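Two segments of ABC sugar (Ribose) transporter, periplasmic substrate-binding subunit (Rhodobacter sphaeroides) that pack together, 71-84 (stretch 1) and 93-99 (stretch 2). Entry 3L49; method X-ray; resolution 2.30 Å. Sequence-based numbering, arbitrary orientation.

Stretch 1, residues 71-84: NLDVLNPWLQKIND
Stretch 2 93-99: DTATPHA

The contact turns on one imidazole. His98 lies against the helix of stretch 1, and its side chain and backbone both bond to the same residue, Asn83. His98 ND1 donates to Asn83 OD1 at 3.0 Å, with an angle of 148° at the hydrogen. Asn83 ND2 donates in return to His98 O at 3.3 Å, also at 148°. The amide of Asn83 (m, chi2 154°) thus uses both its ends, and ND1 must carry a proton.

Stretch 1 is helical from Leu72 to Asp84, mostly near phi/psi -65/-40. Asn71 sits at the N-cap position, but its side chain makes no capping bond. Asn76 departs at -38/-55, just before a kink at Pro77 and Trp78. Proline has no amide hydrogen to give, and Trp78 N bonds to Leu75 O at 2.8 Å. The regular pattern resumes with Leu79 N to Leu75 O at 2.9 Å.

Stretch 2 has no regular helix or strand. Asp93 has phi/psi of 70/-29. Thr94 (-79/93), Ala95 (-72/104) and Thr96 (-143/140) are extended. A type I turn then runs from Thr96 to Ala99, with Pro97 at -56/-23 and His98 at -67/-19. Ala99 N bonds to Thr96 O at 3.2 Å. A weak bond from His98 N to Thr96 OG1, 3.4 Å, adds to the turn.

The two chains run in the same general direction. Leu72 CA lies 7.3 Å from Thr94 CA, and Leu79 CA lies 6.4 Å from His98 CA. Together the stretches bury 389 Å².

The His98 ring (chi1 -67°, chi2 -70°) has Leu79 over one face. Leu79 CB is 4.2 Å from the ring centroid, 28° off the normal, a CH-pi contact. Asn83 OD1 and Asn76 OD1 lie at the ring edge. Asn76 is m with chi2 -39°, and its OD1 is 3.5 Å from His98 CD2, a polarised C-H carbon. Gln80 (t, p, chi3 75°) brings OE1 to 3.6 Å from His98 CE1. Gln80 NE2 donates to Asp84 OD2 at 3.1 Å, within the helix.

The other end is mainly apolar. Leu72 points toward stretch 2, with chi1 -139° and chi2 -141°, both between wells. Leu72 CD2 is 4.1 Å from Thr94 CG2 and 3.9 Å from Thr96 CB. Leu72 CD1 is 3.9 Å from Ala95 O. Leu79 (m, t) places CD1 4.0 Å from Thr96 CG2. Thr94 is m and Thr96 is t, and each has its methyl against a leucine.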

ATOM      1  N   ASN A  71      10.780  -3.080   1.305  1.00 53.65           N
ATOM      2  CA  ASN A  71      11.290  -3.829   0.163  1.00 54.82           C
ATOM      3  C   ASN A  71      11.663  -5.247   0.549  1.00 51.46           C
ATOM      4  O   ASN A  71      12.488  -5.456   1.441  1.00 40.15           O
ATOM      5  CB  ASN A  71      12.497  -3.117  -0.443  1.00 56.13           C
ATOM      6  CG  ASN A  71      12.109  -2.063  -1.463  1.00 61.27           C
ATOM      7  OD1 ASN A  71      12.794  -1.902  -2.468  1.00 74.15           O
ATOM      8  ND2 ASN A  71      11.013  -1.344  -1.219  1.00 45.57           N
ATOM      9  N   LEU A  72      11.044  -6.206  -0.142  1.00 57.15           N
ATOM     10  CA  LEU A  72      11.210  -7.636   0.132  1.00 55.76           C
ATOM     11  C   LEU A  72      12.638  -8.116  -0.136  1.00 50.25           C
ATOM     12  O   LEU A  72      13.206  -8.860   0.668  1.00 45.32           O
ATOM     13  CB  LEU A  72      10.228  -8.462  -0.717  1.00 52.41           C
ATOM     14  CG  LEU A  72       9.480  -9.680  -0.146  1.00 53.66           C
ATOM     15  CD1 LEU A  72       9.407 -10.786  -1.196  1.00 52.71           C
ATOM     16  CD2 LEU A  72      10.074 -10.226   1.153  1.00 58.69           C
ATOM     17  N   ASP A  73      13.201  -7.678  -1.262  1.00 51.73           N
ATOM     18  CA  ASP A  73      14.534  -8.100  -1.699  1.00 51.48           C
ATOM     19  C   ASP A  73      15.618  -7.741  -0.689  1.00 47.36           C
ATOM     20  O   ASP A  73      16.537  -8.529  -0.463  1.00 51.15           O
ATOM     21  CB  ASP A  73      14.865  -7.547  -3.098  1.00 57.05           C
ATOM     22  CG  ASP A  73      14.816  -6.017  -3.171  1.00 72.55           C
ATOM     23  OD1 ASP A  73      14.061  -5.382  -2.397  1.00 70.29           O
ATOM     24  OD2 ASP A  73      15.538  -5.451  -4.023  1.00 81.91           O
ATOM     25  N   VAL A  74      15.480  -6.569  -0.068  1.00 37.89           N
ATOM     26  CA  VAL A  74      16.387  -6.125   0.982  1.00 39.89           C
ATOM     27  C   VAL A  74      16.172  -6.954   2.254  1.00 39.62           C
ATOM     28  O   VAL A  74      17.137  -7.404   2.888  1.00 38.95           O
ATOM     29  CB  VAL A  74      16.215  -4.607   1.292  1.00 42.13           C
ATOM     30  CG1 VAL A  74      17.315  -4.117   2.234  1.00 40.53           C
ATOM     31  CG2 VAL A  74      16.224  -3.782   0.006  1.00 35.06           C
ATOM     32  N   LEU A  75      14.905  -7.167   2.599  1.00 38.80           N
ATOM     33  CA  LEU A  75      14.525  -7.846   3.837  1.00 36.24           C
ATOM     34  C   LEU A  75      14.805  -9.346   3.866  1.00 34.08           C
ATOM     35  O   LEU A  75      15.162  -9.874   4.920  1.00 39.58           O
ATOM     36  CB  LEU A  75      13.049  -7.579   4.157  1.00 42.72           C
ATOM     37  CG  LEU A  75      12.625  -6.453   5.114  1.00 40.32           C
ATOM     38  CD1 LEU A  75      13.701  -5.388   5.369  1.00 50.12           C
ATOM     39  CD2 LEU A  75      11.337  -5.822   4.604  1.00 45.87           C
ATOM     40  N   ASN A  76      14.654 -10.015   2.720  1.00 33.81           N
ATOM     41  CA  ASN A  76      14.754 -11.491   2.623  1.00 39.13           C
ATOM     42  C   ASN A  76      15.811 -12.210   3.489  1.00 42.39           C
ATOM     43  O   ASN A  76      15.438 -13.096   4.275  1.00 41.03           O
ATOM     44  CB  ASN A  76      14.836 -11.964   1.161  1.00 39.56           C
ATOM     45  CG  ASN A  76      13.476 -12.149   0.528  1.00 47.91           C
ATOM     46  OD1 ASN A  76      12.534 -12.625   1.167  1.00 42.75           O
ATOM     47  ND2 ASN A  76      13.368 -11.784  -0.748  1.00 50.34           N
ATOM     48  N   PRO A  77      17.115 -11.819   3.382  1.00 45.44           N
ATOM     49  CA  PRO A  77      18.118 -12.515   4.212  1.00 39.89           C
ATOM     50  C   PRO A  77      17.932 -12.295   5.712  1.00 38.73           C
ATOM     51  O   PRO A  77      18.342 -13.134   6.509  1.00 40.48           O
ATOM     52  CB  PRO A  77      19.450 -11.893   3.771  1.00 39.43           C
ATOM     53  CG  PRO A  77      19.165 -11.228   2.462  1.00 50.15           C
ATOM     54  CD  PRO A  77      17.753 -10.772   2.550  1.00 39.46           C
ATOM     55  N   TRP A  78      17.311 -11.176   6.080  1.00 40.29           N
ATOM     56  CA  TRP A  78      17.088 -10.847   7.489  1.00 41.54           C
ATOM     57  C   TRP A  78      15.850 -11.538   8.028  1.00 37.33           C
ATOM     58  O   TRP A  78      15.809 -11.923   9.199  1.00 40.07           O
ATOM     59  CB  TRP A  78      17.068  -9.324   7.689  1.00 42.67           C
ATOM     60  CG  TRP A  78      18.402  -8.759   7.323  1.00 48.24           C
ATOM     61  CD1 TRP A  78      18.733  -8.112   6.163  1.00 43.56           C
ATOM     62  CD2 TRP A  78      19.617  -8.871   8.082  1.00 47.18           C
ATOM     63  NE1 TRP A  78      20.069  -7.791   6.168  1.00 47.59           N
ATOM     64  CE2 TRP A  78      20.636  -8.249   7.331  1.00 52.11           C
ATOM     65  CE3 TRP A  78      19.938  -9.426   9.332  1.00 52.57           C
ATOM     66  CZ2 TRP A  78      21.955  -8.155   7.793  1.00 51.38           C
ATOM     67  CZ3 TRP A  78      21.249  -9.339   9.786  1.00 46.74           C
ATOM     68  CH2 TRP A  78      22.239  -8.709   9.016  1.00 47.79           C
ATOM     69  N   LEU A  79      14.863 -11.711   7.151  1.00 39.81           N
ATOM     70  CA  LEU A  79      13.678 -12.512   7.432  1.00 32.79           C
ATOM     71  C   LEU A  79      14.062 -13.979   7.632  1.00 35.60           C
ATOM     72  O   LEU A  79      13.529 -14.653   8.518  1.00 38.34           O
ATOM     73  CB  LEU A  79      12.663 -12.374   6.296  1.00 28.85           C
ATOM     74  CG  LEU A  79      12.068 -10.988   6.017  1.00 33.14           C
ATOM     75  CD1 LEU A  79      11.150 -11.036   4.812  1.00 29.31           C
ATOM     76  CD2 LEU A  79      11.327 -10.407   7.225  1.00 35.47           C
ATOM     77  N   GLN A  80      14.997 -14.449   6.807  1.00 37.04           N
ATOM     78  CA  GLN A  80      15.599 -15.774   6.946  1.00 35.84           C
ATOM     79  C   GLN A  80      16.265 -15.971   8.313  1.00 34.20           C
ATOM     80  O   GLN A  80      16.113 -17.024   8.931  1.00 31.79           O
ATOM     81  CB  GLN A  80      16.611 -16.006   5.816  1.00 40.90           C
ATOM     82  CG  GLN A  80      17.348 -17.343   5.872  1.00 43.88           C
ATOM     83  CD  GLN A  80      16.436 -18.516   5.587  1.00 54.85           C
ATOM     84  OE1 GLN A  80      16.061 -18.757   4.438  1.00 61.48           O
ATOM     85  NE2 GLN A  80      16.072 -19.255   6.632  1.00 45.20           N
ATOM     86  N   LYS A  81      16.982 -14.949   8.783  1.00 40.56           N
ATOM     87  CA  LYS A  81      17.636 -14.989  10.098  1.00 38.49           C
ATOM     88  C   LYS A  81      16.666 -14.971  11.290  1.00 41.53           C
ATOM     89  O   LYS A  81      16.992 -15.527  12.347  1.00 42.01           O
ATOM     90  CB  LYS A  81      18.701 -13.896  10.222  1.00 41.18           C
ATOM     91  CG  LYS A  81      20.040 -14.272   9.583  1.00 51.02           C
ATOM     92  CD  LYS A  81      20.814 -13.043   9.117  1.00 58.80           C
ATOM     93  CE  LYS A  81      22.012 -13.430   8.251  1.00 63.68           C
ATOM     94  NZ  LYS A  81      22.363 -12.368   7.254  1.00 50.73           N
ATOM     95  N   ILE A  82      15.488 -14.354  11.124  1.00 32.78           N
ATOM     96  CA  ILE A  82      14.405 -14.473  12.125  1.00 28.97           C
ATOM     97  C   ILE A  82      13.938 -15.933  12.230  1.00 31.69           C
ATOM     98  O   ILE A  82      13.717 -16.451  13.337  1.00 36.56           O
ATOM     99  CB  ILE A  82      13.196 -13.537  11.835  1.00 14.34           C
ATOM    100  CG1 ILE A  82      13.643 -12.078  11.770  1.00 16.52           C
ATOM    101  CG2 ILE A  82      12.111 -13.678  12.923  1.00 23.72           C
ATOM    102  CD1 ILE A  82      12.696 -11.157  11.009  1.00 23.87           C
ATOM    103  N   ASN A  83      13.812 -16.591  11.076  1.00 34.95           N
ATOM    104  CA  ASN A  83      13.466 -18.013  11.023  1.00 37.85           C
ATOM    105  C   ASN A  83      14.571 -18.861  11.649  1.00 43.57           C
ATOM    106  O   ASN A  83      14.281 -19.818  12.376  1.00 42.62           O
ATOM    107  CB  ASN A  83      13.197 -18.480   9.580  1.00 43.27           C
ATOM    108  CG  ASN A  83      12.037 -17.740   8.909  1.00 45.54           C
ATOM    109  OD1 ASN A  83      11.990 -17.637   7.681  1.00 53.89           O
ATOM    110  ND2 ASN A  83      11.097 -17.237   9.702  1.00 36.55           N
ATOM    111  N   ASP A  84      15.826 -18.486  11.373  1.00 43.71           N
ATOM    112  CA  ASP A  84      17.013 -19.128  11.956  1.00 46.33           C
ATOM    113  C   ASP A  84      17.031 -19.018  13.472  1.00 44.09           C
ATOM    114  O   ASP A  84      17.378 -19.973  14.162  1.00 51.27           O
ATOM    115  CB  ASP A  84      18.305 -18.520  11.391  1.00 47.43           C
ATOM    116  CG  ASP A  84      18.512 -18.824   9.911  1.00 55.60           C
ATOM    117  OD1 ASP A  84      19.509 -18.324   9.337  1.00 52.57           O
ATOM    118  OD2 ASP A  84      17.681 -19.553   9.318  1.00 50.66           O
ATOM    119  N   ASP A  93       0.906  -6.855   5.001  1.00 23.93           N
ATOM    120  CA  ASP A  93       1.158  -6.547   3.580  1.00 25.87           C
ATOM    121  C   ASP A  93       2.343  -7.252   2.916  1.00 31.36           C
ATOM    122  O   ASP A  93       2.320  -7.484   1.704  1.00 39.18           O
ATOM    123  CB  ASP A  93       1.199  -5.036   3.313  1.00 20.97           C
ATOM    124  CG  ASP A  93      -0.185  -4.428   3.200  1.00 35.80           C
ATOM    125  OD1 ASP A  93      -1.183  -5.110   3.518  1.00 45.57           O
ATOM    126  OD2 ASP A  93      -0.280  -3.260   2.777  1.00 43.91           O
ATOM    127  N   THR A  94       3.370  -7.591   3.688  1.00 36.13           N
ATOM    128  CA  THR A  94       4.582  -8.163   3.111  1.00 34.68           C
ATOM    129  C   THR A  94       4.380  -9.647   2.808  1.00 35.72           C
ATOM    130  O   THR A  94       4.565 -10.507   3.670  1.00 44.16           O
ATOM    131  CB  THR A  94       5.815  -7.917   4.014  1.00 34.95           C
ATOM    132  OG1 THR A  94       5.847  -6.539   4.406  1.00 38.04           O
ATOM    133  CG2 THR A  94       7.123  -8.255   3.276  1.00 34.83           C
ATOM    134  N   ALA A  95       3.980  -9.938   1.576  1.00 35.34           N
ATOM    135  CA  ALA A  95       3.751 -11.319   1.162  1.00 32.13           C
ATOM    136  C   ALA A  95       5.074 -12.058   1.013  1.00 36.79           C
ATOM    137  O   ALA A  95       5.812 -11.844   0.046  1.00 40.97           O
ATOM    138  CB  ALA A  95       2.955 -11.366  -0.133  1.00 35.22           C
ATOM    139  N   THR A  96       5.376 -12.910   1.991  1.00 39.32           N
ATOM    140  CA  THR A  96       6.598 -13.718   1.963  1.00 40.03           C
ATOM    141  C   THR A  96       6.383 -15.130   2.522  1.00 34.98           C
ATOM    142  O   THR A  96       5.645 -15.299   3.492  1.00 40.05           O
ATOM    143  CB  THR A  96       7.822 -12.999   2.655  1.00 39.15           C
ATOM    144  OG1 THR A  96       9.015 -13.773   2.461  1.00 41.01           O
ATOM    145  CG2 THR A  96       7.597 -12.749   4.167  1.00 13.25           C
ATOM    146  N   PRO A  97       7.002 -16.149   1.884  1.00 32.30           N
ATOM    147  CA  PRO A  97       7.085 -17.515   2.419  1.00 32.25           C
ATOM    148  C   PRO A  97       7.724 -17.626   3.818  1.00 30.59           C
ATOM    149  O   PRO A  97       7.478 -18.603   4.524  1.00 28.34           O
ATOM    150  CB  PRO A  97       7.967 -18.235   1.396  1.00 32.16           C
ATOM    151  CG  PRO A  97       7.791 -17.467   0.140  1.00 34.13           C
ATOM    152  CD  PRO A  97       7.620 -16.051   0.546  1.00 27.28           C
ATOM    153  N   HIS A  98       8.530 -16.638   4.206  1.00 27.70           N
ATOM    154  CA  HIS A  98       9.183 -16.613   5.514  1.00 22.23           C
ATOM    155  C   HIS A  98       8.172 -16.459   6.668  1.00 29.42           C
ATOM    156  O   HIS A  98       8.485 -16.768   7.813  1.00 21.77           O
ATOM    157  CB  HIS A  98      10.208 -15.477   5.580  1.00 27.51           C
ATOM    158  CG  HIS A  98      11.399 -15.659   4.684  1.00 28.93           C
ATOM    159  ND1 HIS A  98      12.373 -16.609   4.917  1.00 27.87           N
ATOM    160  CD2 HIS A  98      11.789 -14.985   3.575  1.00 28.42           C
ATOM    161  CE1 HIS A  98      13.300 -16.525   3.977  1.00 33.85           C
ATOM    162  NE2 HIS A  98      12.970 -15.546   3.153  1.00 27.43           N
ATOM    163  N   ALA A  99       6.965 -15.992   6.350  1.00 28.80           N
ATOM    164  CA  ALA A  99       5.925 -15.720   7.346  1.00 32.78           C
ATOM    165  C   ALA A  99       4.934 -16.872   7.556  1.00 31.77           C
ATOM    166  O   ALA A  99       4.539 -17.548   6.608  1.00 28.68           O
ATOM    167  CB  ALA A  99       5.171 -14.447   6.970  1.00 32.58           C
TER